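Local coordinates for blue-light receptor of the BLUF-family (Rhodobacter sphaeroides, PDB 2BYC), which binds a flavin, here flavin mononucleotide, and probably serves as a bacterial blue-light photoreceptor of the BLUF family, at residues A[51-59]-A[84-95]; A[102-110]-A[123-131]. All coordinates share one frame; numbering follows the deposited sequence.

Interaction 1 of 2, residues A[51-59]-A[84-95]. With FMN (flavin mononucleotide), chain C.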
loop_
_atom_site.group_PDB
_atom_site.type_symbol
_atom_site.label_atom_id
_atom_site.label_comp_id
_atom_site.label_asym_id
_atom_site.label_seq_id
_atom_site.Cartn_x
_atom_site.Cartn_y
_atom_site.Cartn_z
ATOM N N VAL A 51 2.803 -5.363 -1.300
ATOM C CA VAL A 51 2.752 -4.831 0.069
ATOM C C VAL A 51 1.938 -3.573 -0.116
ATOM O O VAL A 51 2.235 -2.777 -0.950
ATOM C CB VAL A 51 4.163 -4.581 0.665
ATOM C CG1 VAL A 51 4.032 -3.903 1.995
ATOM C CG2 VAL A 51 4.899 -5.988 0.901
ATOM N N GLN A 52 0.829 -3.477 0.612
ATOM C CA GLN A 52 -0.029 -2.301 0.524
ATOM C C GLN A 52 -0.171 -1.611 1.878
ATOM O O GLN A 52 -0.331 -2.271 2.878
ATOM C CB GLN A 52 -1.387 -2.622 -0.135
ATOM C CG GLN A 52 -2.085 -1.340 -0.428
ATOM C CD GLN A 52 -3.410 -1.544 -1.089
ATOM O OE1 GLN A 52 -4.117 -2.529 -0.858
ATOM N NE2 GLN A 52 -3.757 -0.610 -1.916
ATOM N N THR A 53 -0.039 -0.280 1.878
ATOM C CA THR A 53 -0.302 0.537 3.053
ATOM C C THR A 53 -1.456 1.443 2.719
ATOM O O THR A 53 -1.370 2.148 1.708
ATOM C CB THR A 53 0.863 1.433 3.306
ATOM O OG1 THR A 53 1.968 0.624 3.737
ATOM C CG2 THR A 53 0.515 2.454 4.419
ATOM N N ILE A 54 -2.519 1.417 3.515
ATOM C CA ILE A 54 -3.644 2.359 3.286
ATOM C C ILE A 54 -3.864 3.050 4.558
ATOM O O ILE A 54 -3.681 2.445 5.636
ATOM C CB ILE A 54 -4.970 1.602 2.965
ATOM C CG1 ILE A 54 -5.218 0.550 4.048
ATOM C CG2 ILE A 54 -4.946 1.026 1.533
ATOM C CD1 ILE A 54 -6.422 -0.291 3.869
ATOM N N GLU A 55 -4.194 4.329 4.483
ATOM C CA GLU A 55 -4.322 5.093 5.742
ATOM C C GLU A 55 -5.550 5.956 5.564
ATOM O O GLU A 55 -5.880 6.360 4.484
ATOM C CB GLU A 55 -3.128 5.941 6.019
ATOM C CG GLU A 55 -2.735 6.781 4.868
ATOM C CD GLU A 55 -1.362 7.375 5.046
ATOM O OE1 GLU A 55 -0.650 6.938 5.949
ATOM O OE2 GLU A 55 -1.011 8.287 4.280
ATOM N N GLY A 56 -6.279 6.134 6.623
ATOM C CA GLY A 56 -7.527 6.872 6.560
ATOM C C GLY A 56 -8.335 6.572 7.801
ATOM O O GLY A 56 -7.829 5.998 8.699
ATOM N N PRO A 57 -9.603 6.992 7.856
ATOM C CA PRO A 57 -10.519 6.674 8.988
ATOM C C PRO A 57 -10.555 5.139 9.328
ATOM O O PRO A 57 -10.738 4.273 8.427
ATOM C CB PRO A 57 -11.898 7.131 8.493
ATOM C CG PRO A 57 -11.646 8.073 7.236
ATOM C CD PRO A 57 -10.163 7.908 6.818
ATOM N N ARG A 58 -10.521 4.788 10.612
ATOM C CA ARG A 58 -10.471 3.344 10.982
ATOM C C ARG A 58 -11.547 2.542 10.220
ATOM O O ARG A 58 -11.281 1.416 9.696
ATOM C CB ARG A 58 -10.641 3.136 12.500
ATOM C CG ARG A 58 -10.742 1.648 12.867
ATOM C CD ARG A 58 -9.719 1.270 14.025
ATOM N NE ARG A 58 -9.876 2.311 14.951
ATOM C CZ ARG A 58 -9.009 2.872 15.757
ATOM N NH1 ARG A 58 -7.761 2.466 15.938
ATOM N NH2 ARG A 58 -9.480 3.912 16.406
ATOM N N SER A 59 -12.756 3.114 10.169
ATOM C CA SER A 59 -13.900 2.457 9.566
ATOM C C SER A 59 -13.742 2.322 8.059
ATOM O O SER A 59 -14.121 1.270 7.493
ATOM C CB SER A 59 -15.183 3.207 9.827
ATOM O OG SER A 59 -15.002 4.525 9.299
ATOM N N PRO A 84 -2.816 3.202 14.861
ATOM C CA PRO A 84 -3.330 4.542 14.890
ATOM C C PRO A 84 -2.251 5.524 14.523
ATOM O O PRO A 84 -1.057 5.325 14.859
ATOM C CB PRO A 84 -3.651 4.750 16.359
ATOM C CG PRO A 84 -3.965 3.418 16.885
ATOM C CD PRO A 84 -3.036 2.490 16.130
ATOM N N ILE A 85 -2.649 6.588 13.845
ATOM C CA ILE A 85 -1.697 7.616 13.471
ATOM C C ILE A 85 -2.208 9.031 13.647
ATOM O O ILE A 85 -3.346 9.263 13.453
ATOM C CB ILE A 85 -1.257 7.448 11.996
ATOM C CG1 ILE A 85 -2.469 7.299 11.038
ATOM C CG2 ILE A 85 -0.238 6.332 11.923
ATOM C CD1 ILE A 85 -2.087 7.452 9.501
ATOM N N THR A 86 -1.288 9.967 13.895
ATOM C CA THR A 86 -1.511 11.435 14.062
ATOM C C THR A 86 -1.789 12.064 12.699
ATOM O O THR A 86 -2.775 12.806 12.510
ATOM C CB THR A 86 -0.212 12.070 14.732
ATOM O OG1 THR A 86 -0.176 11.723 16.127
ATOM C CG2 THR A 86 -0.109 13.607 14.589
ATOM N N ALA A 87 -0.955 11.709 11.722
ATOM C CA ALA A 87 -1.008 12.384 10.421
ATOM C C ALA A 87 -0.764 11.363 9.382
ATOM O O ALA A 87 -0.015 10.480 9.641
ATOM C CB ALA A 87 0.089 13.385 10.377
ATOM N N ARG A 88 -1.379 11.479 8.213
ATOM C CA ARG A 88 -0.982 10.669 7.037
ATOM C C ARG A 88 0.510 10.700 6.674
ATOM O O ARG A 88 1.191 11.734 6.727
ATOM C CB ARG A 88 -1.820 11.072 5.814
ATOM C CG ARG A 88 -3.297 10.871 5.989
ATOM C CD ARG A 88 -4.033 11.249 4.749
ATOM N NE ARG A 88 -5.448 11.268 5.062
ATOM C CZ ARG A 88 -6.296 10.295 4.781
ATOM N NH1 ARG A 88 -5.877 9.203 4.167
ATOM N NH2 ARG A 88 -7.552 10.426 5.094
ATOM N N ARG A 89 1.014 9.545 6.264
ATOM C CA ARG A 89 2.371 9.423 5.718
ATOM C C ARG A 89 2.386 9.743 4.203
ATOM O O ARG A 89 3.364 10.270 3.714
ATOM C CB ARG A 89 2.897 8.009 6.008
ATOM C CG ARG A 89 2.503 7.481 7.423
ATOM C CD ARG A 89 2.431 5.868 7.557
ATOM N NE ARG A 89 2.512 5.422 8.995
ATOM C CZ ARG A 89 3.626 5.519 9.700
ATOM N NH1 ARG A 89 4.724 6.010 9.102
ATOM N NH2 ARG A 89 3.661 5.163 10.990
ATOM N N PHE A 90 1.319 9.402 3.471
ATOM C CA PHE A 90 1.220 9.641 2.031
ATOM C C PHE A 90 -0.031 10.437 1.698
ATOM O O PHE A 90 -0.875 9.991 0.927
ATOM C CB PHE A 90 1.192 8.289 1.239
ATOM C CG PHE A 90 2.183 7.330 1.746
ATOM C CD1 PHE A 90 1.818 6.396 2.734
ATOM C CD2 PHE A 90 3.552 7.470 1.391
ATOM C CE1 PHE A 90 2.746 5.513 3.291
ATOM C CE2 PHE A 90 4.519 6.611 1.959
ATOM C CZ PHE A 90 4.101 5.622 2.906
ATOM N N PRO A 91 -0.139 11.647 2.255
ATOM C CA PRO A 91 -1.364 12.386 2.082
ATOM C C PRO A 91 -1.665 12.737 0.625
ATOM O O PRO A 91 -2.853 12.925 0.240
ATOM C CB PRO A 91 -1.132 13.650 2.961
ATOM C CG PRO A 91 0.332 13.777 3.065
ATOM C CD PRO A 91 0.811 12.363 3.121
ATOM N N ASP A 92 -0.648 12.775 -0.214
ATOM C CA ASP A 92 -0.893 13.305 -1.519
ATOM C C ASP A 92 -1.418 12.247 -2.473
ATOM O O ASP A 92 -1.771 12.573 -3.602
ATOM C CB ASP A 92 0.368 13.997 -2.079
ATOM C CG ASP A 92 0.868 15.112 -1.175
ATOM O OD1 ASP A 92 0.026 15.743 -0.491
ATOM O OD2 ASP A 92 2.109 15.340 -1.120
ATOM N N TRP A 93 -1.457 10.991 -2.043
ATOM C CA TRP A 93 -1.723 9.855 -2.958
ATOM C C TRP A 93 -2.819 8.979 -2.448
ATOM O O TRP A 93 -2.710 8.348 -1.396
ATOM C CB TRP A 93 -0.496 8.988 -3.193
ATOM C CG TRP A 93 0.727 9.744 -3.525
ATOM C CD1 TRP A 93 1.615 10.307 -2.648
ATOM C CD2 TRP A 93 1.199 10.050 -4.838
ATOM N NE1 TRP A 93 2.608 10.942 -3.348
ATOM C CE2 TRP A 93 2.385 10.780 -4.692
ATOM C CE3 TRP A 93 0.740 9.753 -6.125
ATOM C CZ2 TRP A 93 3.146 11.186 -5.769
ATOM C CZ3 TRP A 93 1.504 10.196 -7.231
ATOM C CH2 TRP A 93 2.684 10.905 -7.027
ATOM N N SER A 94 -3.856 8.953 -3.256
ATOM C CA SER A 94 -4.963 8.047 -3.186
ATOM C C SER A 94 -4.496 6.577 -3.201
ATOM O O SER A 94 -4.942 5.817 -2.390
ATOM C CB SER A 94 -5.872 8.355 -4.383
ATOM O OG SER A 94 -7.111 7.703 -4.259
ATOM N N MET A 95 -3.593 6.239 -4.126
ATOM C CA MET A 95 -2.835 4.964 -4.139
ATOM C C MET A 95 -1.696 5.321 -5.085
ATOM O O MET A 95 -1.927 5.794 -6.147
ATOM C CB MET A 95 -3.721 3.795 -4.609
ATOM C CG MET A 95 -3.229 2.359 -4.290
ATOM S SD MET A 95 -2.255 2.401 -2.811
ATOM C CE MET A 95 -3.480 2.802 -1.529
HETATM N N1 FMN C . -9.334 -1.108 -4.633
HETATM C C2 FMN C . -9.466 0.141 -4.069
HETATM O O2 FMN C . -10.530 0.786 -4.220
HETATM N N3 FMN C . -8.459 0.701 -3.353
HETATM C C4 FMN C . -7.314 -0.007 -3.245
HETATM O O4 FMN C . -6.443 0.438 -2.570
HETATM C C4A FMN C . -7.158 -1.276 -3.811
HETATM N N5 FMN C . -5.964 -1.963 -3.667
HETATM C C5A FMN C . -5.820 -3.269 -4.159
HETATM C C6 FMN C . -4.650 -3.974 -3.985
HETATM C C7 FMN C . -4.449 -5.254 -4.522
HETATM C C7M FMN C . -3.194 -6.067 -4.176
HETATM C C8 FMN C . -5.487 -5.830 -5.224
HETATM C C8M FMN C . -5.390 -7.240 -5.784
HETATM C C9 FMN C . -6.682 -5.136 -5.398
HETATM C C9A FMN C . -6.848 -3.828 -4.851
HETATM N N10 FMN C . -8.047 -3.101 -5.032
HETATM C C10 FMN C . -8.186 -1.831 -4.484
HETATM C "C1'" FMN C . -9.073 -3.507 -6.036
HETATM C "C2'" FMN C . -10.272 -3.804 -5.168
HETATM O "O2'" FMN C . -10.036 -5.133 -4.802
HETATM C "C3'" FMN C . -11.649 -3.627 -5.831
HETATM O "O3'" FMN C . -11.841 -4.666 -6.738
HETATM C "C4'" FMN C . -11.903 -2.314 -6.555
HETATM O "O4'" FMN C . -12.018 -1.175 -5.676
HETATM C "C5'" FMN C . -13.231 -2.414 -7.311
HETATM O "O5'" FMN C . -13.159 -2.645 -8.720
HETATM P P FMN C . -14.554 -2.373 -9.463
HETATM O O1P FMN C . -14.414 -2.490 -10.989
HETATM O O2P FMN C . -15.478 -3.458 -8.924
HETATM O O3P FMN C . -14.902 -0.986 -8.981
#
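Glu55 and Arg88 bring the two backbones nearest, with CA atoms 6.6 Å apart, where a central BLUF-domain strand running through 51-55 meets the irregular 84-95 loop that leads back into the sheet; Ile54 and Met95 are the next close pair. The loop makes a type I turn from Phe90 to Trp93. Glu55 reaches into it with an extended chain, CG lying between the backbone N and the carbonyl carbon (chi1 50°). Its carboxylate is gripped by successive amides: Phe90 N donates to the syn lone pair of OE2 at 2.7 Å, and Arg89 N to OE1 at 3.1 Å, 25° out of the carboxylate plane. Thr40 also bonds OE2. With an alanine in place of Glu55, both loop amides would probably lose their acceptor and the turn could drift from the strand. Arg88 NH1 makes a weak bond to Glu55 O, its guanidinium also held by Thr40 and Gly38. Thr53 CG2 approaches Phe90 CE1 at 4.0 Å. At the flavin, Gln52 NE2 donates to both N5 and O4 of FMN while Tyr10 bonds its OE1; a weak bond joins Gln52 NE2 to Met95 SD at 3.5 Å, and Met95 CE lies 3.8 Å from Ile54 CG2.

Interaction 2 of 2, residues A[102-110]-A[123-131]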
loop_
_atom_site.group_PDB
_atom_site.type_symbol
_atom_site.label_atom_id
_atom_site.label_comp_id
_atom_site.label_asym_id
_atom_site.label_seq_id
_atom_site.Cartn_x
_atom_site.Cartn_y
_atom_site.Cartn_z
ATOM N N GLU A 102 11.321 0.973 -9.542
ATOM C CA GLU A 102 11.521 2.039 -8.562
ATOM C C GLU A 102 11.786 1.532 -7.159
ATOM O O GLU A 102 12.415 2.185 -6.365
ATOM C CB GLU A 102 10.297 2.954 -8.529
ATOM C CG GLU A 102 10.437 4.227 -7.714
ATOM C CD GLU A 102 9.123 5.030 -7.684
ATOM O OE1 GLU A 102 8.045 4.416 -7.889
ATOM O OE2 GLU A 102 9.148 6.267 -7.440
ATOM N N LEU A 103 11.272 0.368 -6.820
ATOM C CA LEU A 103 11.585 -0.145 -5.489
ATOM C C LEU A 103 13.060 -0.550 -5.476
ATOM O O LEU A 103 13.715 -0.403 -4.473
ATOM C CB LEU A 103 10.737 -1.368 -5.170
ATOM C CG LEU A 103 10.778 -2.093 -3.834
ATOM C CD1 LEU A 103 10.428 -1.138 -2.752
ATOM C CD2 LEU A 103 9.772 -3.252 -3.860
ATOM N N ARG A 104 13.566 -1.105 -6.585
ATOM C CA ARG A 104 15.019 -1.402 -6.712
ATOM C C ARG A 104 15.869 -0.165 -6.401
ATOM O O ARG A 104 16.803 -0.234 -5.600
ATOM C CB ARG A 104 15.365 -1.951 -8.114
ATOM C CG ARG A 104 15.139 -3.442 -8.310
ATOM C CD ARG A 104 15.421 -3.831 -9.793
ATOM N NE ARG A 104 14.334 -3.519 -10.761
ATOM C CZ ARG A 104 14.474 -3.362 -12.100
ATOM N NH1 ARG A 104 15.677 -3.456 -12.671
ATOM N NH2 ARG A 104 13.412 -3.102 -12.885
ATOM N N ALA A 105 15.536 0.964 -7.028
ATOM C CA ALA A 105 16.245 2.213 -6.821
ATOM C C ALA A 105 16.072 2.819 -5.426
ATOM O O ALA A 105 16.987 3.454 -4.910
ATOM C CB ALA A 105 15.827 3.235 -7.874
ATOM N N LEU A 106 14.923 2.622 -4.785
ATOM C CA LEU A 106 14.646 3.314 -3.520
ATOM C C LEU A 106 14.970 2.536 -2.263
ATOM O O LEU A 106 15.183 3.146 -1.216
ATOM C CB LEU A 106 13.181 3.771 -3.449
ATOM C CG LEU A 106 12.638 5.128 -3.940
ATOM C CD1 LEU A 106 13.171 5.586 -5.285
ATOM C CD2 LEU A 106 11.116 5.063 -3.927
ATOM N N ALA A 107 14.950 1.206 -2.349
ATOM C CA ALA A 107 15.037 0.317 -1.178
ATOM C C ALA A 107 15.554 -1.041 -1.655
ATOM O O ALA A 107 14.897 -2.106 -1.505
ATOM C CB ALA A 107 13.661 0.197 -0.517
ATOM N N PRO A 108 16.746 -1.017 -2.257
ATOM C CA PRO A 108 17.404 -2.139 -2.884
ATOM C C PRO A 108 17.357 -3.399 -2.040
ATOM O O PRO A 108 17.155 -4.483 -2.588
ATOM C CB PRO A 108 18.832 -1.638 -3.021
ATOM C CG PRO A 108 18.927 -0.511 -2.092
ATOM C CD PRO A 108 17.633 0.146 -2.287
ATOM N N ASP A 109 17.491 -3.279 -0.723
ATOM C CA ASP A 109 17.530 -4.490 0.138
ATOM C C ASP A 109 16.158 -5.073 0.508
ATOM O O ASP A 109 16.061 -6.205 0.992
ATOM C CB ASP A 109 18.311 -4.221 1.415
ATOM C CG ASP A 109 19.727 -3.718 1.141
ATOM O OD1 ASP A 109 20.551 -4.546 0.638
ATOM O OD2 ASP A 109 19.992 -2.506 1.416
ATOM N N LEU A 110 15.104 -4.309 0.238
ATOM C CA LEU A 110 13.733 -4.695 0.565
ATOM C C LEU A 110 12.901 -5.141 -0.656
ATOM O O LEU A 110 11.723 -5.474 -0.501
ATOM C CB LEU A 110 13.048 -3.578 1.351
ATOM C CG LEU A 110 13.847 -3.191 2.586
ATOM C CD1 LEU A 110 14.615 -1.903 2.307
ATOM C CD2 LEU A 110 12.965 -3.000 3.827
ATOM N N GLU A 123 11.043 1.086 7.325
ATOM C CA GLU A 123 12.055 1.438 6.328
ATOM C C GLU A 123 11.447 1.778 5.014
ATOM O O GLU A 123 11.810 2.785 4.436
ATOM C CB GLU A 123 12.999 0.261 6.089
ATOM C CG GLU A 123 14.116 0.560 5.064
ATOM C CD GLU A 123 15.439 0.939 5.729
ATOM O OE1 GLU A 123 16.475 1.024 5.014
ATOM O OE2 GLU A 123 15.441 1.124 6.972
ATOM N N LEU A 124 10.550 0.913 4.531
ATOM C CA LEU A 124 9.821 1.165 3.291
ATOM C C LEU A 124 9.095 2.485 3.403
ATOM O O LEU A 124 9.193 3.327 2.515
ATOM C CB LEU A 124 8.862 0.008 2.972
ATOM C CG LEU A 124 9.544 -1.267 2.409
ATOM C CD1 LEU A 124 8.562 -2.418 2.485
ATOM C CD2 LEU A 124 10.122 -1.124 0.952
ATOM N N HIS A 125 8.430 2.699 4.529
ATOM C CA HIS A 125 7.672 3.942 4.710
ATOM C C HIS A 125 8.584 5.186 4.660
ATOM O O HIS A 125 8.263 6.194 4.080
ATOM C CB HIS A 125 6.904 3.927 6.038
ATOM C CG HIS A 125 5.679 3.060 6.060
ATOM N ND1 HIS A 125 5.055 2.580 4.925
ATOM C CD2 HIS A 125 4.945 2.620 7.101
ATOM C CE1 HIS A 125 4.000 1.874 5.274
ATOM N NE2 HIS A 125 3.901 1.894 6.589
ATOM N N ARG A 126 9.712 5.082 5.313
ATOM C CA ARG A 126 10.673 6.143 5.407
ATOM C C ARG A 126 11.255 6.475 4.043
ATOM O O ARG A 126 11.309 7.616 3.630
ATOM C CB ARG A 126 11.791 5.670 6.345
ATOM C CG ARG A 126 12.846 6.683 6.701
ATOM C CD ARG A 126 13.964 6.060 7.538
ATOM N NE ARG A 126 15.005 5.565 6.669
ATOM C CZ ARG A 126 15.497 4.338 6.744
ATOM N NH1 ARG A 126 15.057 3.498 7.689
ATOM N NH2 ARG A 126 16.430 3.958 5.865
ATOM N N THR A 127 11.711 5.479 3.330
ATOM C CA THR A 127 12.412 5.790 2.129
ATOM C C THR A 127 11.461 6.210 1.038
ATOM O O THR A 127 11.755 7.107 0.246
ATOM C CB THR A 127 13.312 4.616 1.702
ATOM O OG1 THR A 127 12.530 3.559 1.160
ATOM C CG2 THR A 127 14.084 4.088 2.883
ATOM N N ILE A 128 10.321 5.534 0.941
ATOM C CA ILE A 128 9.268 5.969 -0.005
ATOM C C ILE A 128 8.699 7.369 0.289
ATOM O O ILE A 128 8.708 8.231 -0.604
ATOM C CB ILE A 128 8.124 4.918 -0.161
ATOM C CG1 ILE A 128 8.806 3.558 -0.466
ATOM C CG2 ILE A 128 7.207 5.410 -1.264
ATOM C CD1 ILE A 128 7.869 2.320 -0.523
ATOM N N ALA A 129 8.206 7.606 1.496
ATOM C CA ALA A 129 7.755 8.982 1.884
ATOM C C ALA A 129 8.771 10.044 1.487
ATOM O O ALA A 129 8.414 11.096 0.947
ATOM C CB ALA A 129 7.495 9.067 3.396
ATOM N N ALA A 130 10.042 9.743 1.748
ATOM C CA ALA A 130 11.121 10.691 1.550
ATOM C C ALA A 130 11.357 10.943 0.085
ATOM O O ALA A 130 11.620 12.065 -0.314
ATOM C CB ALA A 130 12.402 10.183 2.197
ATOM N N SER A 131 11.270 9.912 -0.722
ATOM C CA SER A 131 11.425 10.088 -2.144
ATOM C C SER A 131 10.380 11.067 -2.681
ATOM O O SER A 131 10.713 12.020 -3.362
ATOM C CB SER A 131 11.389 8.719 -2.868
ATOM O OG SER A 131 10.761 8.825 -4.147
#
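Leu106 and Leu110 turn their side chains toward helix 123-131, Leu106 meeting Ser131 and Leu110 meeting Glu123, in a largely apolar packing of helix 102-106 and the turn after it against helix 123-131, among the elements that follow the last strand of the BLUF sheet. The short axes of 102-106 and 123-131 run nearly perpendicular, at 99°, and approach to 10.7 Å. That separation is bridged by side chains, and the chain after Ala107, which leaves helical geometry, carries Leu110 along to the start of the facing segment.

Leu124 is the shared partner. Its methyl CD2 is touched by three residues: Leu103 CD1 at 3.7 Å, Leu110 CB at 3.8 Å and, a little farther off, the methyl of Ala107. Leu103 has CG anti to its backbone N (chi1 -177°), which carries CD1 forward to Leu124 although its CB does not point that way. Leu113 packs against both Leu103 and Leu124, and Leu44 of strand 40-45 touches Leu124, joining this cluster to the sheet.

Leu110 and Glu123 cross at about a right angle, the leucine methyls lying against the aliphatic CG of the glutamate. The bend of Glu123 at chi2 (98°) accompanies a carboxylate turned to Arg126, whose NH1 forms a salt bridge with OE2 from above the carboxylate plane. At the other end, Leu106 CD2 rests on both CB and OG of Ser131. Between these ends, Thr127 OG1 makes a weak bond back to Glu123 O at 3.4 Å and lies 3.9 Å from Ala107 CB.

How the interactions relate
The two contacts follow one another along the chain, their centres about 17 Å apart, and meet on helix 123-131. One side of that helix receives 102-110; another faces interaction 1, where Phe90 CE2 lies 3.8 Å from Ala129 N and Thr53 and Arg89 pack around His125. Interaction 1 reaches the flavin directly through Gln52 and Met95, and Met95 lies about 4 Å, side chain to side chain, from the FMN-binding Asn34. Interaction 2 stands farther back: the Leu103 side chain is about 13 Å from FMN, and the side chains of Leu124 and Gln52 are about 10 Å apart. Strand 40-45 links them as well, since Ile42 touches Thr53 and Phe90 as well as Ile128.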